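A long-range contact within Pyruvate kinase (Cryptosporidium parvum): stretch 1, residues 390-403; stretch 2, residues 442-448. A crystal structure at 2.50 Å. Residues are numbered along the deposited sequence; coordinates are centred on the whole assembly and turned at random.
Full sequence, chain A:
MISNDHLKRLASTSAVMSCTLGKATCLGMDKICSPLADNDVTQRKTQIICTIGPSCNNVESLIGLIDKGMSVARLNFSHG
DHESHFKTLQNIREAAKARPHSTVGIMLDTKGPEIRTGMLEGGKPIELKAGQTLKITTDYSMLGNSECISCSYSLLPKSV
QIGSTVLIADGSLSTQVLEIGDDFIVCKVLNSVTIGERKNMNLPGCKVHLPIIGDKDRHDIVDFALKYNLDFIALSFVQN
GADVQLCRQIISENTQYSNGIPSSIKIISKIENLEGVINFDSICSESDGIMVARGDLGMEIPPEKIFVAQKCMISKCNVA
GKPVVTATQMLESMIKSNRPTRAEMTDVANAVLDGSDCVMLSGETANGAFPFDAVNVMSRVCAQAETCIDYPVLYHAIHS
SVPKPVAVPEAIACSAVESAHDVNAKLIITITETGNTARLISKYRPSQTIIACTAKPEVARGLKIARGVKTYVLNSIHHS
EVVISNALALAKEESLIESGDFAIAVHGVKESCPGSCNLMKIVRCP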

# COMPACT_ATOMS: atom_id res chain seq x y z
N ASP A 390 4.75 9.50 11.72
CA ASP A 390 5.23 8.28 11.11
C ASP A 390 6.17 8.67 9.97
O ASP A 390 5.72 8.92 8.84
CB ASP A 390 4.05 7.45 10.58
CG ASP A 390 4.43 6.01 10.28
OD1 ASP A 390 3.61 5.12 10.57
OD2 ASP A 390 5.54 5.77 9.75
N TYR A 391 7.47 8.73 10.26
CA TYR A 391 8.46 9.27 9.32
C TYR A 391 8.58 8.53 7.99
O TYR A 391 8.53 9.17 6.93
CB TYR A 391 9.83 9.47 9.99
CG TYR A 391 9.87 10.73 10.82
CD1 TYR A 391 10.03 11.98 10.22
CD2 TYR A 391 9.73 10.68 12.21
CE1 TYR A 391 10.06 13.14 10.98
CE2 TYR A 391 9.75 11.83 12.97
CZ TYR A 391 9.91 13.06 12.35
OH TYR A 391 9.93 14.20 13.11
N PRO A 392 8.74 7.19 8.01
CA PRO A 392 8.73 6.46 6.74
C PRO A 392 7.50 6.76 5.87
O PRO A 392 7.64 6.94 4.66
CB PRO A 392 8.74 4.99 7.18
CG PRO A 392 9.46 5.01 8.48
CD PRO A 392 9.04 6.29 9.15
N VAL A 393 6.32 6.83 6.49
CA VAL A 393 5.08 7.10 5.76
C VAL A 393 5.10 8.51 5.19
O VAL A 393 4.75 8.71 4.02
CB VAL A 393 3.83 6.87 6.64
CG1 VAL A 393 2.58 7.48 6.00
CG2 VAL A 393 3.62 5.38 6.89
N LEU A 394 5.51 9.48 6.00
CA LEU A 394 5.60 10.87 5.56
C LEU A 394 6.56 11.01 4.37
O LEU A 394 6.25 11.71 3.40
CB LEU A 394 6.03 11.78 6.72
CG LEU A 394 6.16 13.29 6.47
CD1 LEU A 394 4.89 13.91 5.90
CD2 LEU A 394 6.57 14.00 7.76
N TYR A 395 7.69 10.32 4.45
CA TYR A 395 8.68 10.35 3.38
C TYR A 395 8.11 9.87 2.05
O TYR A 395 8.29 10.52 1.02
CB TYR A 395 9.92 9.52 3.73
CG TYR A 395 10.90 9.42 2.58
CD1 TYR A 395 11.61 10.55 2.15
CD2 TYR A 395 11.08 8.22 1.88
CE1 TYR A 395 12.49 10.48 1.09
CE2 TYR A 395 11.96 8.15 0.81
CZ TYR A 395 12.67 9.28 0.42
OH TYR A 395 13.55 9.23 -0.64
N HIS A 396 7.43 8.72 2.07
CA HIS A 396 6.88 8.14 0.85
C HIS A 396 5.80 8.99 0.24
O HIS A 396 5.70 9.08 -0.98
CB HIS A 396 6.40 6.71 1.08
CG HIS A 396 7.53 5.73 1.32
ND1 HIS A 396 8.47 5.47 0.39
CD2 HIS A 396 7.85 4.94 2.43
CE1 HIS A 396 9.35 4.57 0.87
NE2 HIS A 396 8.97 4.25 2.12
N ALA A 397 5.00 9.64 1.09
CA ALA A 397 3.96 10.56 0.63
C ALA A 397 4.55 11.72 -0.18
O ALA A 397 4.12 11.97 -1.31
CB ALA A 397 3.14 11.08 1.80
N ILE A 398 5.55 12.39 0.38
CA ILE A 398 6.23 13.50 -0.30
C ILE A 398 6.97 13.02 -1.55
O ILE A 398 6.86 13.64 -2.61
CB ILE A 398 7.19 14.26 0.65
CG1 ILE A 398 6.43 14.83 1.85
CG2 ILE A 398 7.89 15.39 -0.10
CD1 ILE A 398 7.30 15.13 3.05
N HIS A 399 7.70 11.92 -1.43
CA HIS A 399 8.46 11.37 -2.56
C HIS A 399 7.58 11.04 -3.75
O HIS A 399 7.95 11.29 -4.89
CB HIS A 399 9.26 10.15 -2.12
CG HIS A 399 10.21 9.63 -3.17
ND1 HIS A 399 11.37 10.25 -3.47
CD2 HIS A 399 10.15 8.51 -3.99
CE1 HIS A 399 12.01 9.56 -4.43
NE2 HIS A 399 11.26 8.50 -4.75
N SER A 400 6.39 10.48 -3.47
CA SER A 400 5.41 10.15 -4.51
C SER A 400 4.76 11.38 -5.15
O SER A 400 4.41 11.35 -6.33
CB SER A 400 4.32 9.24 -3.95
OG SER A 400 4.86 8.01 -3.50
N SER A 401 4.59 12.44 -4.37
CA SER A 401 3.94 13.67 -4.85
C SER A 401 4.83 14.51 -5.78
O SER A 401 4.35 15.41 -6.46
CB SER A 401 3.49 14.54 -3.68
OG SER A 401 2.72 13.78 -2.76
N VAL A 402 6.13 14.20 -5.80
CA VAL A 402 7.09 14.97 -6.58
C VAL A 402 7.31 14.33 -7.96
O VAL A 402 7.77 13.19 -8.04
CB VAL A 402 8.43 15.16 -5.83
CG1 VAL A 402 9.45 15.87 -6.70
CG2 VAL A 402 8.20 15.97 -4.55
N PRO A 403 6.97 15.06 -9.03
CA PRO A 403 7.10 14.55 -10.40
C PRO A 403 8.54 14.27 -10.81
O PRO A 403 9.44 15.08 -10.53
CB PRO A 403 6.49 15.67 -11.26
CG PRO A 403 6.54 16.89 -10.41
CD PRO A 403 6.40 16.42 -9.00
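Stretch 2, residues 442-448: SKYRPSQ

Stretch 1 is helical from Tyr-391, with Asp-390 at the N-cap, and stretch 2 comes off a helix that begins earlier in the chain and continues as loop along one side of stretch 1. The direction is antiparallel: Tyr-391 CA lies 6.2 Å from Ser-447 CA, and Tyr-395 CA 5.8 Å from Tyr-444 CA. Arg-445, with phi/psi of 52/57, departs from the negative phi of its neighbours.

At the start of the helix, the Tyr-391 ring (chi1 m) packs under Ser-447, whose CA stands 3.8 Å from the ring centroid and 10° off the normal, a CH-pi contact. Arg-445 O meets the same ring at its edge, 3.2 Å from Tyr-391 CD1. No direct hydrogen bond joins the stretches; instead one water donates to both Tyr-391 O (3.0 Å) and Arg-445 O (2.8 Å).

Leu-394 CD2 touches Arg-445 CB at 3.6 Å. Tyr-395 CE1 lies 3.8 Å from Tyr-444 CD1. Ile-398 CD1 and CG2 lie 3.4 and 3.6 Å from Lys-443 O, and Ile-398 CG2 3.9 Å from Tyr-444 CD1. His-399 CA sits at the edge of the Tyr-444 ring, 3.9 Å from Tyr-444 CE1. Beyond the helix, Val-402 CG2 approaches Tyr-444 OH at 3.6 Å and Lys-443 CE at 3.9 Å. Tyr-395, Ile-398, His-399 and Val-402 converge on Tyr-444, the most covered residue (116 Å²).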

# COMPACT_ATOMS: atom_id res chain seq x y z
N SER A 442 15.34 19.04 3.95
CA SER A 442 14.23 19.43 4.83
C SER A 442 12.86 19.11 4.22
O SER A 442 11.95 18.68 4.92
CB SER A 442 14.32 20.92 5.16
OG SER A 442 13.31 21.29 6.09
N LYS A 443 12.74 19.32 2.91
CA LYS A 443 11.54 18.99 2.15
C LYS A 443 11.12 17.52 2.30
O LYS A 443 9.93 17.20 2.27
CB LYS A 443 11.79 19.32 0.67
CG LYS A 443 10.64 18.99 -0.27
CD LYS A 443 11.03 19.27 -1.72
CE LYS A 443 9.91 18.89 -2.67
NZ LYS A 443 10.27 19.21 -4.08
N TYR A 444 12.09 16.62 2.48
CA TYR A 444 11.77 15.19 2.56
C TYR A 444 11.63 14.67 3.98
O TYR A 444 11.50 13.46 4.19
CB TYR A 444 12.73 14.36 1.71
CG TYR A 444 12.46 14.58 0.24
CD1 TYR A 444 11.48 13.85 -0.42
CD2 TYR A 444 13.15 15.57 -0.47
CE1 TYR A 444 11.20 14.07 -1.76
CE2 TYR A 444 12.88 15.80 -1.81
CZ TYR A 444 11.91 15.05 -2.45
OH TYR A 444 11.63 15.27 -3.77
N ARG A 445 11.64 15.60 4.94
CA ARG A 445 11.25 15.36 6.33
C ARG A 445 11.94 14.18 7.03
O ARG A 445 11.27 13.27 7.53
CB ARG A 445 9.72 15.23 6.45
CG ARG A 445 8.95 16.52 6.17
CD ARG A 445 9.22 17.59 7.21
NE ARG A 445 8.28 18.70 7.13
CZ ARG A 445 8.53 19.87 6.55
NH1 ARG A 445 9.71 20.11 6.00
NH2 ARG A 445 7.59 20.82 6.53
N PRO A 446 13.28 14.20 7.08
CA PRO A 446 13.97 13.11 7.76
C PRO A 446 13.70 13.12 9.27
O PRO A 446 13.46 14.19 9.84
CB PRO A 446 15.44 13.41 7.50
CG PRO A 446 15.49 14.89 7.33
CD PRO A 446 14.21 15.25 6.64
N SER A 447 13.75 11.96 9.90
CA SER A 447 13.66 11.91 11.36
C SER A 447 14.95 12.43 11.96
O SER A 447 14.96 12.94 13.08
CB SER A 447 13.38 10.48 11.86
OG SER A 447 14.57 9.71 11.87
N GLN A 448 16.05 12.31 11.21
CA GLN A 448 17.36 12.77 11.68
C GLN A 448 17.43 14.28 11.59
O GLN A 448 16.88 14.89 10.67
CB GLN A 448 18.49 12.17 10.85
CG GLN A 448 18.63 10.66 10.92
CD GLN A 448 17.62 9.94 10.05
OE1 GLN A 448 17.01 10.54 9.16
NE2 GLN A 448 17.46 8.64 10.28
O HOH W 1 11.11 10.67 6.54